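Local coordinates for protein BtGH115A (Bacteroides thetaiotaomicron, PDB 5BY3) that probably hydrolyses the alpha-linked 4-O-methyl-glucuronic acid side groups of decorated arabinogalactans, as a family GH115 glucuronidase, at residues G398-M409 and K497-E507. Numbering follows the deposited sequence.
Sequences GRPHDHLWLSTM and KPEFMGNTREE. With NI (nickel (II) ion), chain C.
Glu499 reaches into the bend at Trp405 and Leu406, where its OE2 takes both backbone amides. Trp405 N, 2.9 Å from Glu499 OE2, meets the anti lone pair, while Leu406 N comes in on the syn side, somewhat out of the carboxylate plane. The other oxygen, OE1, accepts from water 2, which also donates to Leu406 O and accepts from Thr408 OG1, so both carboxylate oxygens are engaged. A sharp bend at chi2 (93°) swings the group there. One residue before Trp405, Leu404 O binds the nickel ion at 2.4 Å, with Asp436 as the other protein ligand. Loop 398-409 follows strand 388-393 of the parallel eight-stranded TIM-type barrel, and loop 497-507 lies between helices 476-495 and 523-543. His401, its CG anti to the backbone N (chi1 -165°), lays one ring face under Glu499 O, 3.2 Å from His401 CE1. In the ring plane, His401 ND1 donates to Asp402 O at 2.7 Å, and NE2 shares water 1 with Thr504 OG1. Cut back to an alanine, this position would probably leave Asp402 O and water 1 without their ring partners. Farther along, Glu506 N donates to Pro400 O (2.8 Å), and the Glu506 carboxylate turns away to Arg620 and Arg514. At the more open end Arg399 NE makes a salt bridge to Glu507 OE1 (3.2 Å), the oxygen lying in the guanidinium plane with the carboxylate turned 78° against it.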
# COMPACT_ATOMS: atom_id res chain seq x y z
N GLY A 398 14.57 -2.00 -5.15
CA GLY A 398 15.05 -1.23 -6.29
C GLY A 398 15.75 0.04 -5.92
O GLY A 398 16.09 0.23 -4.76
N ARG A 399 15.97 0.89 -6.93
CA ARG A 399 16.69 2.14 -6.84
C ARG A 399 15.73 3.29 -6.51
O ARG A 399 14.57 3.24 -6.91
CB ARG A 399 17.33 2.48 -8.19
CG ARG A 399 16.30 2.86 -9.27
CD ARG A 399 16.94 3.04 -10.61
NE ARG A 399 17.40 1.75 -11.09
CZ ARG A 399 18.07 1.55 -12.22
NH1 ARG A 399 18.39 2.54 -13.05
NH2 ARG A 399 18.41 0.31 -12.51
N PRO A 400 16.20 4.34 -5.83
CA PRO A 400 17.57 4.45 -5.26
C PRO A 400 17.87 3.53 -4.04
O PRO A 400 19.03 3.33 -3.70
CB PRO A 400 17.63 5.91 -4.83
CG PRO A 400 16.21 6.21 -4.44
CD PRO A 400 15.35 5.48 -5.45
N HIS A 401 16.84 2.99 -3.36
CA HIS A 401 17.10 2.05 -2.23
C HIS A 401 15.85 1.20 -1.89
O HIS A 401 14.76 1.74 -1.89
CB HIS A 401 17.61 2.82 -1.00
CG HIS A 401 18.23 1.95 0.03
ND1 HIS A 401 17.49 1.07 0.80
CD2 HIS A 401 19.53 1.77 0.39
CE1 HIS A 401 18.31 0.39 1.59
NE2 HIS A 401 19.55 0.80 1.36
N ASP A 402 16.00 -0.09 -1.57
CA ASP A 402 14.86 -0.92 -1.08
C ASP A 402 14.27 -0.35 0.21
O ASP A 402 15.02 0.12 1.09
CB ASP A 402 15.22 -2.36 -0.70
CG ASP A 402 16.19 -3.09 -1.67
OD1 ASP A 402 16.65 -2.53 -2.70
OD2 ASP A 402 16.50 -4.28 -1.32
N HIS A 403 12.94 -0.38 0.31
CA HIS A 403 12.28 -0.34 1.60
C HIS A 403 11.54 -1.63 1.80
O HIS A 403 10.40 -1.79 1.34
CB HIS A 403 11.38 0.89 1.77
CG HIS A 403 10.48 1.20 0.60
ND1 HIS A 403 10.96 1.70 -0.60
CD2 HIS A 403 9.13 1.13 0.47
CE1 HIS A 403 9.94 1.92 -1.41
NE2 HIS A 403 8.82 1.55 -0.80
N LEU A 404 12.19 -2.59 2.47
CA LEU A 404 11.61 -3.94 2.64
C LEU A 404 11.51 -4.42 4.06
O LEU A 404 10.96 -5.51 4.30
CB LEU A 404 12.45 -4.97 1.88
CG LEU A 404 12.56 -4.94 0.36
CD1 LEU A 404 13.56 -5.99 -0.07
CD2 LEU A 404 11.19 -5.25 -0.21
N TRP A 405 12.07 -3.67 5.01
CA TRP A 405 12.10 -4.19 6.36
C TRP A 405 10.85 -3.84 7.16
O TRP A 405 10.10 -4.74 7.57
CB TRP A 405 13.37 -3.78 7.03
CG TRP A 405 13.46 -4.07 8.49
CD1 TRP A 405 13.01 -5.18 9.17
CD2 TRP A 405 14.11 -3.24 9.45
NE1 TRP A 405 13.34 -5.07 10.50
CE2 TRP A 405 14.03 -3.89 10.69
CE3 TRP A 405 14.75 -1.99 9.37
CZ2 TRP A 405 14.54 -3.33 11.87
CZ3 TRP A 405 15.26 -1.43 10.54
CH2 TRP A 405 15.14 -2.09 11.77
N LEU A 406 10.65 -2.53 7.34
CA LEU A 406 9.50 -1.97 8.01
C LEU A 406 8.62 -1.21 7.00
O LEU A 406 9.05 -0.86 5.89
CB LEU A 406 9.96 -1.03 9.12
CG LEU A 406 10.80 -1.71 10.22
CD1 LEU A 406 11.39 -0.67 11.18
CD2 LEU A 406 9.98 -2.77 10.97
N SER A 407 7.38 -0.99 7.40
CA SER A 407 6.41 -0.39 6.59
C SER A 407 6.11 0.96 7.19
O SER A 407 5.29 1.08 8.13
CB SER A 407 5.14 -1.26 6.61
OG SER A 407 4.00 -0.49 6.19
N THR A 408 6.73 1.99 6.62
CA THR A 408 6.69 3.25 7.22
C THR A 408 6.13 4.38 6.36
O THR A 408 6.23 5.58 6.72
CB THR A 408 8.08 3.62 7.79
OG1 THR A 408 9.06 3.72 6.74
CG2 THR A 408 8.50 2.61 8.85
N MSE A 409 5.55 4.03 5.22
CA MSE A 409 5.01 5.04 4.31
C MSE A 409 3.90 5.69 5.08
O MSE A 409 3.19 5.03 5.85
CB MSE A 409 4.50 4.44 3.03
CG MSE A 409 4.31 5.52 1.98
SE MSE A 409 3.61 4.61 0.38
CE MSE A 409 5.51 4.25 -0.16
N LYS A 497 13.32 7.16 5.93
CA LYS A 497 13.00 5.79 6.32
C LYS A 497 14.17 5.14 7.05
O LYS A 497 15.33 5.48 6.80
CB LYS A 497 12.66 4.99 5.08
CG LYS A 497 11.31 5.35 4.46
CD LYS A 497 10.86 4.39 3.36
CE LYS A 497 9.33 4.24 3.30
NZ LYS A 497 8.53 5.40 2.79
N PRO A 498 13.88 4.19 7.96
CA PRO A 498 14.96 3.41 8.57
C PRO A 498 16.00 2.88 7.59
O PRO A 498 17.19 3.09 7.80
CB PRO A 498 14.22 2.27 9.23
CG PRO A 498 12.96 2.94 9.69
CD PRO A 498 12.58 3.88 8.58
N GLU A 499 15.53 2.24 6.52
CA GLU A 499 16.35 1.67 5.48
C GLU A 499 17.17 2.68 4.71
O GLU A 499 18.20 2.29 4.20
CB GLU A 499 15.49 0.85 4.51
CG GLU A 499 14.77 -0.33 5.13
CD GLU A 499 13.36 0.01 5.59
OE1 GLU A 499 13.16 1.20 5.87
OE2 GLU A 499 12.46 -0.90 5.68
N PHE A 500 16.76 3.95 4.65
CA PHE A 500 17.56 5.05 4.03
C PHE A 500 18.60 5.77 4.94
O PHE A 500 19.28 6.71 4.50
CB PHE A 500 16.67 6.14 3.36
CG PHE A 500 15.53 5.63 2.52
CD1 PHE A 500 15.49 4.32 2.01
CD2 PHE A 500 14.46 6.51 2.21
CE1 PHE A 500 14.38 3.88 1.26
CE2 PHE A 500 13.37 6.09 1.43
CZ PHE A 500 13.32 4.76 0.95
N MSE A 501 18.75 5.33 6.19
CA MSE A 501 19.55 6.08 7.19
C MSE A 501 21.03 5.94 7.00
O MSE A 501 21.79 6.66 7.64
CB MSE A 501 19.24 5.69 8.63
CG MSE A 501 17.86 6.19 9.03
SE MSE A 501 17.79 8.15 9.04
CE MSE A 501 19.27 8.51 10.26
N GLY A 502 21.45 5.01 6.14
CA GLY A 502 22.85 4.89 5.75
C GLY A 502 23.29 5.86 4.67
O GLY A 502 24.51 5.99 4.41
N ASN A 503 22.33 6.54 4.02
CA ASN A 503 22.61 7.39 2.86
C ASN A 503 23.39 6.59 1.78
O ASN A 503 24.39 7.05 1.25
CB ASN A 503 23.39 8.68 3.29
CG ASN A 503 23.35 9.80 2.23
OD1 ASN A 503 22.50 9.81 1.32
ND2 ASN A 503 24.28 10.76 2.35
N THR A 504 22.96 5.36 1.52
CA THR A 504 23.59 4.51 0.52
C THR A 504 22.62 4.39 -0.67
O THR A 504 21.48 4.82 -0.60
CB THR A 504 23.88 3.08 1.06
OG1 THR A 504 22.68 2.53 1.60
CG2 THR A 504 24.94 3.06 2.15
N ARG A 505 23.08 3.82 -1.78
CA ARG A 505 22.19 3.52 -2.90
C ARG A 505 22.31 2.08 -3.35
O ARG A 505 23.31 1.40 -3.06
CB ARG A 505 22.36 4.54 -4.04
CG ARG A 505 21.26 5.58 -3.97
CD ARG A 505 21.73 7.00 -4.01
NE ARG A 505 21.97 7.40 -5.39
CZ ARG A 505 21.83 8.64 -5.87
NH1 ARG A 505 21.41 9.64 -5.09
NH2 ARG A 505 22.09 8.86 -7.14
N GLU A 506 21.25 1.62 -3.99
CA GLU A 506 21.18 0.31 -4.62
C GLU A 506 21.02 0.49 -6.12
O GLU A 506 20.60 1.56 -6.57
CB GLU A 506 20.04 -0.52 -4.04
CG GLU A 506 20.42 -1.24 -2.76
CD GLU A 506 21.59 -2.23 -2.92
OE1 GLU A 506 21.58 -3.10 -3.80
OE2 GLU A 506 22.53 -2.15 -2.12
N GLU A 507 21.41 -0.54 -6.88
CA GLU A 507 21.49 -0.55 -8.35
C GLU A 507 22.28 0.57 -9.02
O GLU A 507 22.00 0.93 -10.16
CB GLU A 507 20.11 -0.70 -8.98
CG GLU A 507 19.39 -1.96 -8.49
CD GLU A 507 17.96 -2.04 -8.96
OE1 GLU A 507 17.48 -1.09 -9.63
OE2 GLU A 507 17.31 -3.08 -8.65
NI NI C . 9.25 -7.12 3.95
O HOH W 1 22.30 -0.08 1.85
O HOH W 2 10.47 1.70 5.82
O HOH W 3 8.79 7.01 4.83
O HOH W 4 11.39 -8.37 3.75
O HOH W 5 6.74 -6.95 4.25